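Local coordinates for protein formate dehydrogenase (Pyrobaculum aerophilum, PDB 1QP8) that binds NADPH and, judging from its family, probably works as a D-isomer specific 2-hydroxyacid dehydrogenase that reduces glyoxylate or hydroxypyruvate, at residues 224-237 with 249-262. Residues are numbered along the deposited sequence; the frame is centred on the assembly and turned at random.
Sequences LKERPQFIFASDVW and FFSLPNVVATPWVA. With NDP (NADPH dihydro-nicotinamide-adenine-dinucleotide phosphate), chain C.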
# COMPACT_ATOMS: atom_id res chain seq x y z
N LEU A 224 0.26 13.82 19.05
CA LEU A 224 0.72 14.37 17.78
C LEU A 224 1.60 15.57 18.04
O LEU A 224 2.61 15.74 17.37
CB LEU A 224 -0.45 14.77 16.90
CG LEU A 224 -0.98 13.62 16.05
CD1 LEU A 224 -2.33 14.01 15.45
CD2 LEU A 224 0.03 13.30 14.98
N LYS A 225 1.22 16.38 19.02
CA LYS A 225 2.00 17.58 19.36
C LYS A 225 3.28 17.26 20.13
O LYS A 225 4.12 18.13 20.31
CB LYS A 225 1.18 18.55 20.20
CG LYS A 225 0.16 19.35 19.42
CD LYS A 225 -0.80 20.04 20.36
CE LYS A 225 -1.85 20.83 19.60
NZ LYS A 225 -2.99 21.24 20.48
N GLU A 226 3.42 16.02 20.58
CA GLU A 226 4.61 15.62 21.32
C GLU A 226 5.58 14.84 20.46
O GLU A 226 6.79 15.03 20.53
CB GLU A 226 4.26 14.76 22.52
CG GLU A 226 3.29 15.38 23.51
CD GLU A 226 3.19 14.54 24.76
OE1 GLU A 226 3.49 13.33 24.67
OE2 GLU A 226 2.81 15.09 25.82
N ARG A 227 5.05 13.93 19.65
CA ARG A 227 5.91 13.11 18.81
C ARG A 227 5.79 13.49 17.34
O ARG A 227 4.89 13.05 16.63
CB ARG A 227 5.61 11.63 19.06
CG ARG A 227 5.97 11.23 20.49
CD ARG A 227 5.01 10.24 21.16
NE ARG A 227 5.39 8.85 20.93
CZ ARG A 227 5.14 7.86 21.78
NH1 ARG A 227 4.52 8.10 22.93
NH2 ARG A 227 5.52 6.63 21.49
N PRO A 228 6.71 14.34 16.87
CA PRO A 228 6.73 14.80 15.48
C PRO A 228 6.77 13.64 14.47
O PRO A 228 6.19 13.72 13.39
CB PRO A 228 7.96 15.69 15.43
CG PRO A 228 8.02 16.27 16.82
CD PRO A 228 7.74 15.05 17.66
N GLN A 229 7.47 12.56 14.83
CA GLN A 229 7.59 11.40 13.96
C GLN A 229 6.33 10.53 14.03
O GLN A 229 6.13 9.64 13.20
CB GLN A 229 8.79 10.56 14.38
CG GLN A 229 10.05 11.36 14.58
CD GLN A 229 10.60 11.90 13.28
OE1 GLN A 229 11.04 11.14 12.42
NE2 GLN A 229 10.58 13.22 13.13
N PHE A 230 5.49 10.77 15.03
CA PHE A 230 4.26 10.01 15.17
C PHE A 230 3.25 10.54 14.14
O PHE A 230 3.01 11.74 14.05
CB PHE A 230 3.68 10.15 16.58
CG PHE A 230 2.48 9.27 16.83
CD1 PHE A 230 2.64 7.95 17.21
CD2 PHE A 230 1.19 9.78 16.69
CE1 PHE A 230 1.52 7.14 17.47
CE2 PHE A 230 0.07 8.98 16.95
CZ PHE A 230 0.24 7.66 17.33
N ILE A 231 2.66 9.63 13.38
CA ILE A 231 1.72 10.06 12.37
C ILE A 231 0.33 9.48 12.51
O ILE A 231 0.14 8.30 12.76
CB ILE A 231 2.25 9.70 10.98
CG1 ILE A 231 3.54 10.49 10.71
CG2 ILE A 231 1.18 10.00 9.94
CD1 ILE A 231 4.11 10.24 9.35
N PHE A 232 -0.65 10.35 12.33
CA PHE A 232 -2.04 9.95 12.42
C PHE A 232 -2.61 10.09 11.01
O PHE A 232 -2.67 11.20 10.47
CB PHE A 232 -2.77 10.89 13.37
CG PHE A 232 -4.19 10.52 13.60
CD1 PHE A 232 -4.52 9.31 14.23
CD2 PHE A 232 -5.22 11.38 13.21
CE1 PHE A 232 -5.85 8.96 14.46
CE2 PHE A 232 -6.56 11.04 13.45
CZ PHE A 232 -6.87 9.83 14.07
N ALA A 233 -3.00 8.97 10.42
CA ALA A 233 -3.58 8.97 9.08
C ALA A 233 -5.00 8.46 9.23
O ALA A 233 -5.20 7.29 9.56
CB ALA A 233 -2.80 8.06 8.16
N SER A 234 -5.99 9.31 8.99
CA SER A 234 -7.36 8.88 9.14
C SER A 234 -8.31 9.33 8.05
O SER A 234 -8.19 10.42 7.49
CB SER A 234 -7.90 9.36 10.49
OG SER A 234 -9.23 8.91 10.70
N ASP A 235 -9.28 8.47 7.76
CA ASP A 235 -10.29 8.75 6.76
C ASP A 235 -11.57 9.11 7.49
O ASP A 235 -12.56 9.46 6.86
CB ASP A 235 -10.54 7.53 5.90
CG ASP A 235 -11.67 7.73 4.91
OD1 ASP A 235 -12.71 7.04 5.01
OD2 ASP A 235 -11.50 8.60 4.03
N VAL A 236 -11.55 9.00 8.81
CA VAL A 236 -12.75 9.30 9.58
C VAL A 236 -12.47 10.33 10.67
O VAL A 236 -11.40 10.34 11.25
CB VAL A 236 -13.31 8.05 10.22
CG1 VAL A 236 -14.75 8.28 10.63
CG2 VAL A 236 -13.20 6.91 9.25
N TRP A 237 -13.44 11.18 10.96
CA TRP A 237 -13.19 12.21 11.95
C TRP A 237 -14.27 12.48 12.96
O TRP A 237 -15.44 12.16 12.73
CB TRP A 237 -12.86 13.50 11.21
CG TRP A 237 -11.74 13.31 10.29
CD1 TRP A 237 -11.79 12.82 9.01
CD2 TRP A 237 -10.36 13.49 10.60
NE1 TRP A 237 -10.51 12.66 8.52
CE2 TRP A 237 -9.62 13.07 9.48
CE3 TRP A 237 -9.68 13.95 11.74
CZ2 TRP A 237 -8.22 13.10 9.45
CZ3 TRP A 237 -8.29 13.98 11.71
CH2 TRP A 237 -7.58 13.56 10.57
N PHE A 249 -6.30 19.46 13.07
CA PHE A 249 -5.51 18.27 12.86
C PHE A 249 -4.83 18.36 11.51
O PHE A 249 -3.64 18.07 11.37
CB PHE A 249 -6.37 17.00 12.89
CG PHE A 249 -6.61 16.45 14.29
CD1 PHE A 249 -7.67 16.90 15.06
CD2 PHE A 249 -5.74 15.51 14.83
CE1 PHE A 249 -7.87 16.41 16.35
CE2 PHE A 249 -5.94 15.02 16.11
CZ PHE A 249 -7.00 15.47 16.87
N PHE A 250 -5.59 18.80 10.51
CA PHE A 250 -5.09 18.90 9.15
C PHE A 250 -3.89 19.84 8.99
O PHE A 250 -3.11 19.70 8.04
CB PHE A 250 -6.23 19.33 8.23
CG PHE A 250 -7.50 18.54 8.46
CD1 PHE A 250 -8.75 19.15 8.30
CD2 PHE A 250 -7.46 17.22 8.90
CE1 PHE A 250 -9.92 18.46 8.59
CE2 PHE A 250 -8.62 16.53 9.20
CZ PHE A 250 -9.86 17.15 9.05
N SER A 251 -3.73 20.78 9.91
CA SER A 251 -2.62 21.72 9.82
C SER A 251 -1.38 21.18 10.53
O SER A 251 -0.33 21.85 10.59
CB SER A 251 -3.00 23.05 10.44
OG SER A 251 -3.27 22.87 11.81
N LEU A 252 -1.49 19.98 11.10
CA LEU A 252 -0.34 19.38 11.76
C LEU A 252 0.39 18.62 10.66
O LEU A 252 -0.22 17.87 9.90
CB LEU A 252 -0.78 18.46 12.90
CG LEU A 252 -1.22 19.25 14.14
CD1 LEU A 252 -2.06 18.42 15.11
CD2 LEU A 252 0.04 19.77 14.83
N PRO A 253 1.69 18.86 10.53
CA PRO A 253 2.44 18.16 9.49
C PRO A 253 2.50 16.66 9.62
O PRO A 253 2.76 15.97 8.64
CB PRO A 253 3.81 18.85 9.53
CG PRO A 253 3.87 19.45 10.88
CD PRO A 253 2.47 19.96 11.10
N ASN A 254 2.25 16.13 10.81
CA ASN A 254 2.29 14.68 10.97
C ASN A 254 0.91 14.05 10.96
O ASN A 254 0.65 13.08 11.68
CB ASN A 254 3.05 14.30 12.24
CG ASN A 254 2.61 15.08 13.45
OD1 ASN A 254 2.13 16.22 13.35
ND2 ASN A 254 2.79 14.47 14.62
N VAL A 255 0.01 14.60 10.14
CA VAL A 255 -1.32 14.05 10.00
C VAL A 255 -1.63 13.87 8.52
O VAL A 255 -1.26 14.71 7.70
CB VAL A 255 -2.42 14.94 10.62
CG1 VAL A 255 -3.79 14.42 10.21
CG2 VAL A 255 -2.31 14.95 12.14
N VAL A 256 -2.27 12.76 8.17
CA VAL A 256 -2.67 12.52 6.79
C VAL A 256 -4.17 12.37 6.94
O VAL A 256 -4.63 11.59 7.77
CB VAL A 256 -2.13 11.21 6.22
CG1 VAL A 256 -2.86 10.91 4.91
CG2 VAL A 256 -0.60 11.32 5.97
N ALA A 257 -4.92 13.11 6.14
CA ALA A 257 -6.36 13.05 6.27
C ALA A 257 -7.12 12.96 4.96
O ALA A 257 -6.77 13.61 3.98
CB ALA A 257 -6.82 14.24 7.04
N THR A 258 -8.15 12.12 4.96
CA THR A 258 -9.00 11.95 3.80
C THR A 258 -10.43 12.12 4.30
O THR A 258 -10.76 11.76 5.44
CB THR A 258 -8.81 10.57 3.11
OG1 THR A 258 -8.95 9.51 4.06
CG2 THR A 258 -7.46 10.50 2.45
N PRO A 259 -11.31 12.66 3.45
CA PRO A 259 -12.71 12.93 3.74
C PRO A 259 -13.69 11.79 3.81
O PRO A 259 -14.75 11.83 3.17
CB PRO A 259 -13.10 13.95 2.67
CG PRO A 259 -11.96 13.90 1.63
CD PRO A 259 -11.07 12.76 2.00
N TRP A 260 -13.37 10.77 4.59
CA TRP A 260 -14.29 9.66 4.75
C TRP A 260 -14.68 9.09 3.39
O TRP A 260 -15.85 8.99 3.05
CB TRP A 260 -15.51 10.19 5.49
CG TRP A 260 -16.38 9.16 6.05
CD1 TRP A 260 -16.18 7.81 6.01
CD2 TRP A 260 -17.58 9.37 6.78
NE1 TRP A 260 -17.20 7.17 6.68
CE2 TRP A 260 -18.07 8.10 7.16
CE3 TRP A 260 -18.30 10.52 7.16
CZ2 TRP A 260 -19.24 7.94 7.90
CZ3 TRP A 260 -19.46 10.36 7.90
CH2 TRP A 260 -19.93 9.08 8.26
N VAL A 261 -13.68 8.71 2.60
CA VAL A 261 -13.92 8.17 1.27
C VAL A 261 -13.42 6.76 1.04
O VAL A 261 -13.34 6.31 -0.10
CB VAL A 261 -13.28 9.05 0.21
CG1 VAL A 261 -14.09 10.33 0.06
CG2 VAL A 261 -11.85 9.37 0.60
N ALA A 262 -13.08 6.06 2.12
CA ALA A 262 -12.59 4.69 1.99
C ALA A 262 -13.74 3.81 1.54
O ALA A 262 -14.25 3.02 2.31
CB ALA A 262 -12.07 4.22 3.33
PA NDP C . -18.00 -5.89 11.55
O1A NDP C . -19.02 -5.09 12.30
O2A NDP C . -18.42 -5.16 10.33
O5B NDP C . -16.99 -5.52 12.79
C5B NDP C . -16.96 -6.60 13.80
C4B NDP C . -15.49 -6.84 14.31
O4B NDP C . -15.02 -5.84 15.29
C3B NDP C . -15.31 -8.19 15.11
O3B NDP C . -13.94 -8.55 15.14
C2B NDP C . -15.93 -7.74 16.43
O2B NDP C . -15.90 -8.50 17.59
C1B NDP C . -15.29 -6.42 16.59
N9A NDP C . -15.96 -5.60 17.56
C8A NDP C . -17.20 -5.02 17.56
N7A NDP C . -17.42 -4.30 18.66
C5A NDP C . -16.26 -4.45 19.38
C6A NDP C . -15.85 -3.94 20.67
N6A NDP C . -16.69 -3.16 21.38
N1A NDP C . -14.58 -4.28 21.12
C2A NDP C . -13.78 -5.09 20.33
N3A NDP C . -14.08 -5.60 19.15
C4A NDP C . -15.34 -5.22 18.72
O3 NDP C . -16.66 -5.48 10.85
PN NDP C . -15.95 -4.40 9.84
O1N NDP C . -14.52 -4.73 9.62
O2N NDP C . -16.68 -4.29 8.53
O5D NDP C . -16.08 -2.93 10.60
C5D NDP C . -17.33 -2.21 10.49
C4D NDP C . -17.11 -0.86 11.18
O4D NDP C . -16.10 -0.11 10.46
C3D NDP C . -18.39 -0.01 11.14
O3D NDP C . -19.18 -0.32 12.28
C2D NDP C . -17.81 1.43 11.08
O2D NDP C . -17.67 1.99 12.40
C1D NDP C . -16.48 1.27 10.30
N1N NDP C . -16.61 1.64 8.81
C2N NDP C . -15.78 2.73 8.37
C3N NDP C . -15.89 3.07 7.00
C7N NDP C . -14.99 4.27 6.48
O7N NDP C . -14.94 4.45 5.27
N7N NDP C . -14.34 5.02 7.41
C4N NDP C . -16.75 2.42 6.04
C5N NDP C . -17.51 1.34 6.63
C6N NDP C . -17.47 0.95 7.93
P2B NDP C . -17.31 -9.42 17.84
O1X NDP C . -16.86 -10.01 19.16
O2X NDP C . -18.37 -8.38 17.92
O3X NDP C . -17.39 -10.31 16.70
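Asp235 and Thr258 meet just past the ends of two parallel strands, 231-234 and 255-257. The Asp235 carboxylate reaches the 258-262 loop with CG anti to the backbone N (chi1 175°). OD2 takes two bonds. Thr258 OG1 donates to the anti lone pair of Asp235 OD2 at 2.7 Å, and Val261 N donates to the syn lone pair of the same Asp235 OD2 at 2.6 Å. Asp235 OD1 accepts from Ala262 N at 3.1 Å, a donor that lies above the carboxylate plane. Three donors thus fix the rotation of this buried carboxylate, and Phe89 of helix 83-98 packs against it. The strands themselves are joined by Phe232 N to Asn254 O, Val256 N to Phe232 O, Ser234 N to Val256 O and Thr258 N to Ser234 O.

The Trp237 indole turns an edge to the 255-258 backbone. Trp237 NE1 donates to Thr258 O at 3.2 Å, with the oxygen in the ring plane. Phe250 turns its edge to one indole face, a T-shaped pair with planes at 87° and Phe250 CE2 3.4 Å from Trp237 CH2. Ser234 CB sits on the opposite face.

At the other end, Asn254 ND2 donates to both Leu224 O (3.0 Å) and Phe230 O (2.8 Å). One amide nitrogen therefore ties Leu224 of helix 217-226 to the turn that precedes strand 231-234. An Asn254 chi1 of 49° aims the amide at these two carbonyls. Beside it, Leu224 CD1 reaches the edge of the Phe249 ring, 3.8 Å from Phe249 CD2.

Asp235, an NADPH-binding residue, and Val236, Trp260 and Ala262 line the nicotinamide end of the pocket. Helix 247-250 connects the two strands in a beta-alpha-beta crossover between the last two strands, in chain order, of the Rossmann-type sheet, with 255-257 at its edge within the chain.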